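Local atomic coordinates of subclass B3 metallo-beta-lactamase (Sphingobium indicum, PDB entry 7LUU), a protein that probably hydrolyses the beta-lactam ring of antibiotics, using zinc ions held at the active site of a metallo-beta-lactamase fold. Residues 39-44 and 134-139; 103-106 and 111-114; 198-203 and 223-228; 250-255 and 289-294. One frame throughout, in Å; residues are numbered along the deposited sequence.

Contact 1: 39-44 and 134-139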
loop_
_atom_site.group_PDB
_atom_site.type_symbol
_atom_site.label_atom_id
_atom_site.label_comp_id
_atom_site.label_asym_id
_atom_site.label_seq_id
_atom_site.Cartn_x
_atom_site.Cartn_y
_atom_site.Cartn_z
ATOM N N SER A 39 -3.016 -26.029 -14.842
ATOM C CA SER A 39 -2.265 -25.065 -14.043
ATOM C C SER A 39 -3.036 -24.566 -12.817
ATOM O O SER A 39 -3.851 -23.639 -12.878
ATOM C CB SER A 39 -1.857 -23.877 -14.901
ATOM O OG SER A 39 -3.005 -23.296 -15.492
ATOM N N ASP A 40 -2.756 -25.159 -11.679
ATOM C CA ASP A 40 -3.290 -24.632 -10.433
ATOM C C ASP A 40 -2.200 -23.765 -9.830
ATOM O O ASP A 40 -1.263 -24.252 -9.178
ATOM C CB ASP A 40 -3.739 -25.741 -9.498
ATOM C CG ASP A 40 -4.865 -25.281 -8.560
ATOM O OD1 ASP A 40 -5.019 -24.056 -8.315
ATOM O OD2 ASP A 40 -5.614 -26.159 -8.092
ATOM N N ASP A 41 -2.292 -22.490 -10.104
ATOM C CA ASP A 41 -1.244 -21.553 -9.753
ATOM C C ASP A 41 -1.459 -21.090 -8.310
ATOM O O ASP A 41 -2.455 -20.410 -8.025
ATOM C CB ASP A 41 -1.310 -20.410 -10.751
ATOM C CG ASP A 41 -0.255 -19.380 -10.520
ATOM O OD1 ASP A 41 0.436 -19.435 -9.464
ATOM O OD2 ASP A 41 -0.132 -18.502 -11.411
ATOM N N PRO A 42 -0.569 -21.458 -7.377
ATOM C CA PRO A 42 -0.748 -21.061 -5.974
ATOM C C PRO A 42 -0.685 -19.560 -5.778
ATOM O O PRO A 42 -1.159 -19.041 -4.743
ATOM C CB PRO A 42 0.429 -21.729 -5.248
ATOM C CG PRO A 42 1.422 -22.029 -6.316
ATOM C CD PRO A 42 0.657 -22.251 -7.608
ATOM N N LEU A 43 -0.011 -18.871 -6.689
ATOM C CA LEU A 43 0.195 -17.442 -6.474
ATOM C C LEU A 43 -0.954 -16.589 -7.024
ATOM O O LEU A 43 -1.065 -15.396 -6.678
ATOM C CB LEU A 43 1.518 -17.029 -7.134
ATOM C CG LEU A 43 2.773 -17.792 -6.716
ATOM C CD1 LEU A 43 4.011 -17.084 -7.326
ATOM C CD2 LEU A 43 2.811 -17.893 -5.178
ATOM N N THR A 44 -1.843 -17.177 -7.820
ATOM C CA THR A 44 -3.014 -16.416 -8.292
ATOM C C THR A 44 -4.335 -17.067 -7.928
ATOM O O THR A 44 -5.392 -16.540 -8.313
ATOM C CB THR A 44 -2.984 -16.229 -9.809
ATOM O OG1 THR A 44 -3.039 -17.537 -10.444
ATOM C CG2 THR A 44 -1.727 -15.450 -10.224
ATOM N N LEU A 134 3.343 -11.297 -9.171
ATOM C CA LEU A 134 3.953 -10.203 -9.959
ATOM C C LEU A 134 5.476 -10.301 -9.924
ATOM O O LEU A 134 6.147 -10.129 -10.949
ATOM C CB LEU A 134 3.519 -8.812 -9.423
ATOM C CG LEU A 134 2.022 -8.544 -9.600
ATOM C CD1 LEU A 134 1.616 -7.374 -8.715
ATOM C CD2 LEU A 134 1.767 -8.292 -11.100
ATOM N N ALA A 135 6.039 -10.623 -8.753
ATOM C CA ALA A 135 7.475 -10.780 -8.659
ATOM C C ALA A 135 7.944 -11.960 -9.506
ATOM O O ALA A 135 8.996 -11.874 -10.158
ATOM C CB ALA A 135 7.916 -10.928 -7.187
ATOM N N ARG A 136 7.206 -13.068 -9.449
ATOM C CA ARG A 136 7.547 -14.238 -10.259
ATOM C C ARG A 136 7.598 -13.866 -11.729
ATOM O O ARG A 136 8.565 -14.194 -12.450
ATOM C CB ARG A 136 6.528 -15.356 -10.021
ATOM C CG ARG A 136 6.701 -16.592 -10.999
ATOM C CD ARG A 136 5.534 -17.548 -10.855
ATOM N NE ARG A 136 4.293 -16.891 -11.219
ATOM C CZ ARG A 136 3.073 -17.391 -10.981
ATOM N NH1 ARG A 136 1.972 -16.695 -11.276
ATOM N NH2 ARG A 136 2.966 -18.530 -10.343
ATOM N N ASP A 137 6.570 -13.173 -12.199
ATOM C CA ASP A 137 6.417 -12.982 -13.639
ATOM C C ASP A 137 7.365 -11.915 -14.179
ATOM O O ASP A 137 7.757 -11.970 -15.364
ATOM C CB ASP A 137 4.966 -12.589 -13.957
ATOM C CG ASP A 137 3.972 -13.815 -13.966
ATOM O OD1 ASP A 137 4.324 -14.939 -13.544
ATOM O OD2 ASP A 137 2.826 -13.635 -14.482
ATOM N N THR A 138 7.772 -10.986 -13.345
ATOM C CA THR A 138 8.582 -9.822 -13.757
ATOM C C THR A 138 10.057 -9.917 -13.390
ATOM O O THR A 138 10.881 -9.246 -14.040
ATOM C CB THR A 138 8.112 -8.513 -13.138
ATOM O OG1 THR A 138 8.213 -8.554 -11.714
ATOM C CG2 THR A 138 6.649 -8.183 -13.497
ATOM N N GLY A 139 10.376 -10.642 -12.335
ATOM C CA GLY A 139 11.699 -10.709 -11.760
ATOM C C GLY A 139 11.992 -9.595 -10.785
ATOM O O GLY A 139 13.120 -9.524 -10.263
#

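Contact 2: 103-106 and 111-114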
loop_
_atom_site.group_PDB
_atom_site.type_symbol
_atom_site.label_atom_id
_atom_site.label_comp_id
_atom_site.label_asym_id
_atom_site.label_seq_id
_atom_site.Cartn_x
_atom_site.Cartn_y
_atom_site.Cartn_z
ATOM N N SER A 103 -1.859 -6.749 -17.370
ATOM C CA SER A 103 -2.609 -6.270 -18.524
ATOM C C SER A 103 -2.681 -4.737 -18.551
ATOM O O SER A 103 -2.532 -4.117 -19.610
ATOM C CB SER A 103 -4.016 -6.880 -18.520
ATOM O OG SER A 103 -4.780 -6.385 -19.617
ATOM N N ASN A 104 -2.976 -4.118 -17.395
ATOM C CA ASN A 104 -3.058 -2.665 -17.338
ATOM C C ASN A 104 -1.700 -2.033 -17.654
ATOM O O ASN A 104 -1.625 -0.973 -18.294
ATOM C CB ASN A 104 -3.549 -2.242 -15.965
ATOM C CG ASN A 104 -5.061 -2.388 -15.824
ATOM O OD1 ASN A 104 -5.790 -2.543 -16.843
ATOM N ND2 ASN A 104 -5.554 -2.352 -14.591
ATOM N N VAL A 105 -0.614 -2.652 -17.187
ATOM C CA VAL A 105 0.726 -2.133 -17.482
ATOM C C VAL A 105 0.952 -2.146 -19.002
ATOM O O VAL A 105 1.426 -1.169 -19.597
ATOM C CB VAL A 105 1.775 -3.004 -16.748
ATOM C CG1 VAL A 105 3.173 -2.650 -17.169
ATOM C CG2 VAL A 105 1.652 -2.771 -15.232
ATOM N N ARG A 106 0.542 -3.240 -19.648
ATOM C CA ARG A 106 0.655 -3.337 -21.100
ATOM C C ARG A 106 -0.236 -2.344 -21.830
ATOM O O ARG A 106 0.138 -1.833 -22.913
ATOM C CB ARG A 106 0.325 -4.775 -21.512
ATOM C CG ARG A 106 1.463 -5.737 -21.179
ATOM C CD ARG A 106 1.096 -7.131 -21.764
ATOM N NE ARG A 106 2.137 -8.059 -21.398
ATOM C CZ ARG A 106 1.996 -8.963 -20.435
ATOM N NH1 ARG A 106 3.021 -9.754 -20.126
ATOM N NH2 ARG A 106 0.821 -9.080 -19.810
ATOM N N ASP A 111 6.329 -2.795 -20.870
ATOM C CA ASP A 111 6.643 -4.217 -20.774
ATOM C C ASP A 111 6.817 -4.547 -19.304
ATOM O O ASP A 111 7.753 -4.020 -18.677
ATOM C CB ASP A 111 7.924 -4.520 -21.550
ATOM C CG ASP A 111 8.224 -5.994 -21.649
ATOM O OD1 ASP A 111 7.681 -6.799 -20.861
ATOM O OD2 ASP A 111 9.064 -6.351 -22.542
ATOM N N PRO A 112 5.984 -5.439 -18.745
ATOM C CA PRO A 112 6.126 -5.803 -17.326
ATOM C C PRO A 112 7.474 -6.403 -17.000
ATOM O O PRO A 112 7.876 -6.330 -15.835
ATOM C CB PRO A 112 5.005 -6.841 -17.134
ATOM C CG PRO A 112 3.942 -6.419 -18.143
ATOM C CD PRO A 112 4.742 -5.969 -19.329
ATOM N N ARG A 113 8.187 -6.958 -17.986
ATOM C CA ARG A 113 9.526 -7.471 -17.708
ATOM C C ARG A 113 10.483 -6.363 -17.277
ATOM O O ARG A 113 11.571 -6.675 -16.745
ATOM C CB ARG A 113 10.079 -8.181 -18.948
ATOM C CG ARG A 113 9.380 -9.536 -19.178
ATOM C CD ARG A 113 9.833 -10.195 -20.523
ATOM N NE ARG A 113 9.338 -9.382 -21.605
ATOM C CZ ARG A 113 9.449 -9.755 -22.864
ATOM N NH1 ARG A 113 8.965 -8.961 -23.790
ATOM N NH2 ARG A 113 10.092 -10.924 -23.178
ATOM N N ASP A 114 10.095 -5.088 -17.458
ATOM C CA ASP A 114 10.919 -3.984 -17.006
ATOM C C ASP A 114 10.621 -3.536 -15.581
ATOM O O ASP A 114 11.213 -2.561 -15.134
ATOM C CB ASP A 114 10.715 -2.792 -17.940
ATOM C CG ASP A 114 11.271 -3.051 -19.342
ATOM O OD1 ASP A 114 12.222 -3.858 -19.484
ATOM O OD2 ASP A 114 10.744 -2.422 -20.306
HETATM O O HOH W 1 5.720 -8.817 -21.398
#

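Contact 3: 198-203 and 223-228. With ZN (zinc ion), chain B.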
loop_
_atom_site.group_PDB
_atom_site.type_symbol
_atom_site.label_atom_id
_atom_site.label_comp_id
_atom_site.label_asym_id
_atom_site.label_seq_id
_atom_site.Cartn_x
_atom_site.Cartn_y
_atom_site.Cartn_z
ATOM N N PRO A 198 2.931 3.164 10.801
ATOM C CA PRO A 198 2.274 2.032 11.484
ATOM C C PRO A 198 0.934 2.415 12.079
ATOM O O PRO A 198 0.587 3.597 12.247
ATOM C CB PRO A 198 3.262 1.667 12.600
ATOM C CG PRO A 198 3.955 2.992 12.854
ATOM C CD PRO A 198 4.118 3.638 11.536
ATOM N N GLY A 199 0.156 1.377 12.391
ATOM C CA GLY A 199 -1.112 1.513 13.093
ATOM C C GLY A 199 -2.067 0.445 12.593
ATOM O O GLY A 199 -2.650 -0.343 13.325
ATOM N N HIS A 200 -2.310 0.462 11.279
ATOM C CA HIS A 200 -3.151 -0.597 10.723
ATOM C C HIS A 200 -2.474 -1.942 10.919
ATOM O O HIS A 200 -3.119 -2.942 11.317
ATOM C CB HIS A 200 -3.392 -0.258 9.244
ATOM C CG HIS A 200 -4.224 -1.269 8.521
ATOM N ND1 HIS A 200 -5.593 -1.376 8.692
ATOM C CD2 HIS A 200 -3.865 -2.236 7.639
ATOM C CE1 HIS A 200 -6.044 -2.382 7.943
ATOM N NE2 HIS A 200 -5.020 -2.899 7.285
ATOM N N THR A 201 -1.160 -1.969 10.655
ATOM C CA THR A 201 -0.262 -3.046 11.101
ATOM C C THR A 201 1.021 -2.376 11.543
ATOM O O THR A 201 1.254 -1.201 11.258
ATOM C CB THR A 201 0.066 -4.059 9.998
ATOM O OG1 THR A 201 0.903 -3.460 8.998
ATOM C CG2 THR A 201 -1.200 -4.612 9.305
ATOM N N MET A 202 1.891 -3.145 12.201
ATOM C CA MET A 202 3.125 -2.497 12.668
ATOM C C MET A 202 4.105 -2.134 11.549
ATOM O O MET A 202 4.904 -1.197 11.723
ATOM C CB MET A 202 3.819 -3.381 13.699
ATOM C CG MET A 202 3.215 -3.286 15.117
ATOM S SD MET A 202 3.089 -1.640 15.816
ATOM C CE MET A 202 4.850 -1.185 15.906
ATOM N N GLY A 203 4.073 -2.844 10.438
ATOM C CA GLY A 203 4.973 -2.646 9.322
ATOM C C GLY A 203 4.370 -1.855 8.185
ATOM O O GLY A 203 4.994 -1.785 7.114
ATOM N N ALA A 223 -0.109 6.460 0.173
ATOM C CA ALA A 223 -0.291 6.280 1.633
ATOM C C ALA A 223 -0.790 4.892 1.939
ATOM O O ALA A 223 -1.709 4.395 1.282
ATOM C CB ALA A 223 -1.323 7.311 2.164
ATOM N N SER A 224 -0.145 4.227 2.912
ATOM C CA SER A 224 -0.746 3.009 3.436
ATOM C C SER A 224 -2.058 3.329 4.121
ATOM O O SER A 224 -2.320 4.482 4.523
ATOM C CB SER A 224 0.162 2.321 4.463
ATOM O OG SER A 224 0.165 3.108 5.689
ATOM N N SER A 225 -2.934 2.317 4.149
ATOM C CA SER A 225 -4.098 2.424 5.023
ATOM C C SER A 225 -3.686 2.864 6.410
ATOM O O SER A 225 -2.712 2.368 6.968
ATOM C CB SER A 225 -4.800 1.089 5.089
ATOM O OG SER A 225 -5.923 1.187 5.992
ATOM N N LEU A 226 -4.483 3.785 6.985
ATOM C CA LEU A 226 -4.437 4.134 8.400
ATOM C C LEU A 226 -5.745 3.741 9.083
ATOM O O LEU A 226 -6.144 4.382 10.050
ATOM C CB LEU A 226 -4.167 5.642 8.564
ATOM C CG LEU A 226 -2.795 6.152 8.041
ATOM C CD1 LEU A 226 -2.693 7.702 8.149
ATOM C CD2 LEU A 226 -1.603 5.484 8.771
ATOM N N ASN A 227 -6.441 2.687 8.619
ATOM C CA ASN A 227 -7.774 2.422 9.197
ATOM C C ASN A 227 -7.620 1.573 10.451
ATOM O O ASN A 227 -7.011 0.498 10.395
ATOM C CB ASN A 227 -8.650 1.708 8.199
ATOM C CG ASN A 227 -8.929 2.566 7.040
ATOM O OD1 ASN A 227 -9.055 3.797 7.188
ATOM N ND2 ASN A 227 -9.021 1.954 5.870
ATOM N N PRO A 228 -8.124 2.009 11.569
ATOM C CA PRO A 228 -8.013 1.205 12.785
ATOM C C PRO A 228 -9.087 0.126 12.789
ATOM O O PRO A 228 -10.160 0.307 13.364
ATOM C CB PRO A 228 -8.186 2.230 13.930
ATOM C CG PRO A 228 -9.032 3.325 13.316
ATOM C CD PRO A 228 -8.742 3.335 11.762
HETATM ZN ZN ZN B . -4.899 -4.291 5.844
HETATM O O HOH W 2 -1.087 2.019 9.275
HETATM O O HOH W 3 -6.169 -4.546 4.409
#

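Contact 4: 250-255 and 289-294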
loop_
_atom_site.group_PDB
_atom_site.type_symbol
_atom_site.label_atom_id
_atom_site.label_comp_id
_atom_site.label_asym_id
_atom_site.label_seq_id
_atom_site.Cartn_x
_atom_site.Cartn_y
_atom_site.Cartn_z
ATOM N N ALA A 250 2.570 8.385 15.512
ATOM C CA ALA A 250 3.730 8.718 14.679
ATOM C C ALA A 250 3.325 8.879 13.225
ATOM O O ALA A 250 3.810 9.780 12.524
ATOM C CB ALA A 250 4.776 7.608 14.783
ATOM N N SER A 251 2.382 8.059 12.782
ATOM C CA SER A 251 1.881 8.172 11.416
ATOM C C SER A 251 1.206 9.518 11.175
ATOM O O SER A 251 1.362 10.100 10.090
ATOM C CB SER A 251 0.882 7.065 11.142
ATOM O OG SER A 251 1.575 5.824 11.081
ATOM N N TYR A 252 0.415 9.995 12.137
ATOM C CA TYR A 252 -0.267 11.267 11.937
ATOM C C TYR A 252 0.746 12.394 11.829
ATOM O O TYR A 252 0.589 13.294 10.994
ATOM C CB TYR A 252 -1.253 11.530 13.079
ATOM C CG TYR A 252 -2.271 10.456 13.236
ATOM C CD1 TYR A 252 -2.679 9.707 12.148
ATOM C CD2 TYR A 252 -2.824 10.193 14.514
ATOM C CE1 TYR A 252 -3.617 8.693 12.297
ATOM C CE2 TYR A 252 -3.788 9.197 14.685
ATOM C CZ TYR A 252 -4.199 8.460 13.553
ATOM O OH TYR A 252 -5.145 7.464 13.742
ATOM N N ARG A 253 1.808 12.332 12.646
ATOM C CA ARG A 253 2.863 13.350 12.599
ATOM C C ARG A 253 3.602 13.296 11.264
ATOM O O ARG A 253 3.830 14.349 10.633
ATOM C CB ARG A 253 3.874 13.171 13.746
ATOM C CG ARG A 253 3.298 13.415 15.173
ATOM C CD ARG A 253 4.392 13.458 16.302
ATOM N NE ARG A 253 5.074 12.182 16.527
ATOM C CZ ARG A 253 4.640 11.231 17.371
ATOM N NH1 ARG A 253 3.525 11.405 18.069
ATOM N NH2 ARG A 253 5.318 10.125 17.511
ATOM N N ARG A 254 3.876 12.080 10.778
ATOM C CA ARG A 254 4.537 11.914 9.483
ATOM C C ARG A 254 3.660 12.463 8.382
ATOM O O ARG A 254 4.117 13.230 7.514
ATOM C CB ARG A 254 4.852 10.437 9.215
ATOM C CG ARG A 254 5.318 10.160 7.774
ATOM C CD ARG A 254 6.651 10.910 7.530
ATOM N NE ARG A 254 7.597 10.560 8.593
ATOM C CZ ARG A 254 8.453 11.411 9.162
ATOM N NH1 ARG A 254 8.518 12.686 8.761
ATOM N NH2 ARG A 254 9.233 11.009 10.162
ATOM N N MET A 255 2.390 12.034 8.361
ATOM C CA MET A 255 1.510 12.446 7.266
ATOM C C MET A 255 1.244 13.959 7.280
ATOM O O MET A 255 1.057 14.560 6.224
ATOM C CB MET A 255 0.192 11.659 7.360
ATOM C CG MET A 255 0.382 10.212 7.005
ATOM S SD MET A 255 0.922 9.889 5.280
ATOM C CE MET A 255 -0.502 10.466 4.466
ATOM N N ARG A 289 -8.811 12.120 9.223
ATOM C CA ARG A 289 -9.852 11.069 9.089
ATOM C C ARG A 289 -9.541 9.855 9.947
ATOM O O ARG A 289 -10.427 9.362 10.692
ATOM C CB ARG A 289 -10.045 10.657 7.602
ATOM C CG ARG A 289 -10.825 9.288 7.367
ATOM C CD ARG A 289 -10.906 8.820 5.901
ATOM N NE ARG A 289 -11.833 7.664 5.804
ATOM C CZ ARG A 289 -11.460 6.396 6.062
ATOM N NH1 ARG A 289 -12.328 5.391 6.032
ATOM N NH2 ARG A 289 -10.183 6.135 6.343
ATOM N N SER A 290 -8.276 9.378 9.868
ATOM C CA SER A 290 -7.852 8.234 10.673
ATOM C C SER A 290 -7.916 8.569 12.158
ATOM O O SER A 290 -8.415 7.778 12.961
ATOM C CB SER A 290 -6.438 7.820 10.289
ATOM O OG SER A 290 -5.985 6.795 11.169
ATOM N N ARG A 291 -7.399 9.742 12.531
ATOM C CA ARG A 291 -7.423 10.113 13.944
ATOM C C ARG A 291 -8.831 10.060 14.481
ATOM O O ARG A 291 -9.053 9.575 15.617
ATOM C CB ARG A 291 -6.817 11.497 14.144
ATOM C CG ARG A 291 -6.605 11.832 15.630
ATOM C CD ARG A 291 -6.234 13.315 15.749
ATOM N NE ARG A 291 -4.970 13.673 15.072
ATOM C CZ ARG A 291 -3.752 13.523 15.593
ATOM N NH1 ARG A 291 -2.686 13.925 14.891
ATOM N NH2 ARG A 291 -3.583 12.969 16.803
ATOM N N ARG A 292 -9.804 10.573 13.703
ATOM C CA ARG A 292 -11.192 10.558 14.179
ATOM C C ARG A 292 -11.715 9.131 14.331
ATOM O O ARG A 292 -12.432 8.830 15.296
ATOM C CB ARG A 292 -12.098 11.343 13.226
ATOM C CG ARG A 292 -11.799 12.865 13.232
ATOM C CD ARG A 292 -12.900 13.691 12.466
ATOM N NE ARG A 292 -13.320 13.025 11.212
ATOM C CZ ARG A 292 -12.822 13.257 9.990
ATOM N NH1 ARG A 292 -11.892 14.199 9.805
ATOM N NH2 ARG A 292 -13.268 12.547 8.945
ATOM N N LEU A 293 -11.365 8.248 13.388
ATOM C CA LEU A 293 -11.795 6.860 13.499
ATOM C C LEU A 293 -11.163 6.185 14.723
ATOM O O LEU A 293 -11.836 5.386 15.395
ATOM C CB LEU A 293 -11.415 6.065 12.257
ATOM C CG LEU A 293 -12.247 6.457 11.015
ATOM C CD1 LEU A 293 -11.531 5.833 9.822
ATOM C CD2 LEU A 293 -13.670 5.984 11.083
ATOM N N LEU A 294 -9.871 6.448 14.968
ATOM C CA LEU A 294 -9.176 5.862 16.129
ATOM C C LEU A 294 -9.813 6.345 17.421
ATOM O O LEU A 294 -10.112 5.556 18.328
ATOM C CB LEU A 294 -7.688 6.236 16.109
ATOM C CG LEU A 294 -6.889 5.635 17.275
ATOM C CD1 LEU A 294 -6.913 4.098 17.320
ATOM C CD2 LEU A 294 -5.404 6.079 17.102
#

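Contact 1: 39-44 and 134-139
A single arginine carries nearly all of this contact: R136, on the last turn of helix 131-138, uses all three guanidinium nitrogens on two aspartates, D41 of the N-terminal loop and D137, the next residue of its own helix. The result is a surface salt-bridge network combined with an Asx turn. Facing D41 end-on, R136 gives one nitrogen to each oxygen, NH1 to D41 OD2 at 2.8 Å and NH2 to D41 OD1 at 2.8 Å. The fork is not flat, since carboxylate and guanidinium planes stand 48° apart. D41 OD1 also accepts a hydrogen bond from the backbone N of L43, closing the Asx turn at 2.9 Å, so the loop's own N-H and the arginine hold D41 OD1 from opposite faces. Aspartate suits this place because its short side chain can reach the N-H two residues on. R136 CG lies anti to the backbone N (chi1 172°), and a bend at chi3 turns the guanidinium so that NE reaches D137 OD1. L43, which also packs on A132 and A133, supplies an apolar cover: its CD1 sits over one guanidinium face, 3.5 Å from R136 NH2.

Contact 2: 103-106 and 111-114
P112 lies against V105 and R106, its ring filling the angle between an aliphatic side chain and a long basic one. The two segments belong to the alpha-beta connection of the metallo-beta-lactamase fold, where helix 98-107 turns back into strand 115-119, and P112 opens the short 3-10 turn before that strand. On the buried side, V105 points toward the proline and sets its CG1 4.0 Å from P112 CG, two compact apolar groups meeting without any polar demand; F110 also touches V105. Proline fits here because its compact, rigid ring offers an apolar flank and its phi is already that of a 3-10 turn. The outer side is exposed and ends in water and glycerol. R106 runs extended from CG to NE across the ring at about a right angle. Its CG is 3.8 Å from P112 CD, and its guanidinium places one face over P112 CG, 3.9 Å from CZ. The arginine thus covers the proline with its CG and guanidinium face, while the N-H bonds, lying in the guanidinium plane, are left for water and glycerol. No direct bond joins R106 to D111. D111 itself is gripped side-on by R113, and in an Asx turn D111 OD1 accepts from the backbone N of R113. A bridging water accepts from R106 NH1 at 3.1 Å and donates to D111 OD1 at 2.9 Å.

Contact 3: 198-203 and 223-228
H200 reaches across from its loop to the 223-228 segment and on to a zinc ion, in the active site of the metallo-beta-lactamase fold. CB lies 3.5 Å from S225 O, a carbonyl that also accepts a hydrogen bond from the water that accepts from H200 N. With CG anti to the backbone N (chi1 179°), the ring is carried between the second loop and the metal. S225 covers one ring face: its CB makes a CH-pi contact 4.3 Å from the H200 ring centroid, and its OG stands above the ring, 3.9 Å from H200 CG. At the edge, ND1 gives a nearly straight bond (172°) to N227 O, 2.9 Å away and in the ring plane. NE2 binds the zinc ion at 2.0 Å, flanked by CD2 and CE1, 2.9 and 3.1 Å from the metal. The two bonds together fix the ring's rotation. Histidine suits the place because its two nitrogens can donate to a carbonyl and ligate a metal at once. E122, H124 and a water complete this zinc site. S225 OG accepts from N227 N in an ST turn. The two loops follow strands 190-196 and 216-223, with helices 242-257 and 282-300 packed behind L226 and P228.

Contact 4: 250-255 and 289-294
Y252 projects from one helix toward the other so that its ring meets S290 at the edge and R291 over a face. At the edge, Y252 OH donates to S290 OG, 2.8 Å away and close to the ring plane. The serine oxygen has a second partner in L226 O of the neighbouring loop, so S290 OG links the tyrosine's hydroxyl to that carbonyl. Over the face lies R291 CB, in a CH-pi contact 4.2 Å from the centroid of the Y252 ring. From there R291 runs back along the tyrosine toward its root, bending at chi3 (-62°), until NH1 comes within 3.3 Å of Y252 CB. Ring and guanidinium are not stacked flat: their planes are 55° apart, and Y252 CD2 sits over the centre of the guanidinium, 3.6 Å from R291 CZ. Helices 242-257 and 282-300 form a nearly antiparallel pair of the metallo-beta-lactamase fold; the axes of segments 250-255 and 289-294 approach to 10.7 Å at 162°. Such a wide gap has room for an aromatic side chain, and tyrosine fills it with a flat ring while its hydroxyl donates to the buried S290. Arginine suits the exposed flank, where its methylenes can cover the ring and its charged end can reach solvent. Also at the hydroxyl end, L294 brings CD2 to 3.6 Å from Y252 OH.

From the N terminus, contact 1 opens first: residues 39-44 meet helix 131-138, closing a long loop over the first sheet's strands up to 115-119. Contact 2 falls within that loop, joining helix 98-107 to the turn leading into strand 115-119; the two touch where T138 CG2 packs on P112 O. Contact 3 opens only after contact 1 has closed, spanning the hairpin strands 205-213 and 216-223 of the second sheet. Contact 4 follows in series and pairs helices 242-257 and 282-300. No contacts cross. Contacts 3 and 4 adjoin, about 9 Å between centres, and lie on the opposite side of the chain's centre from contacts 1 and 2.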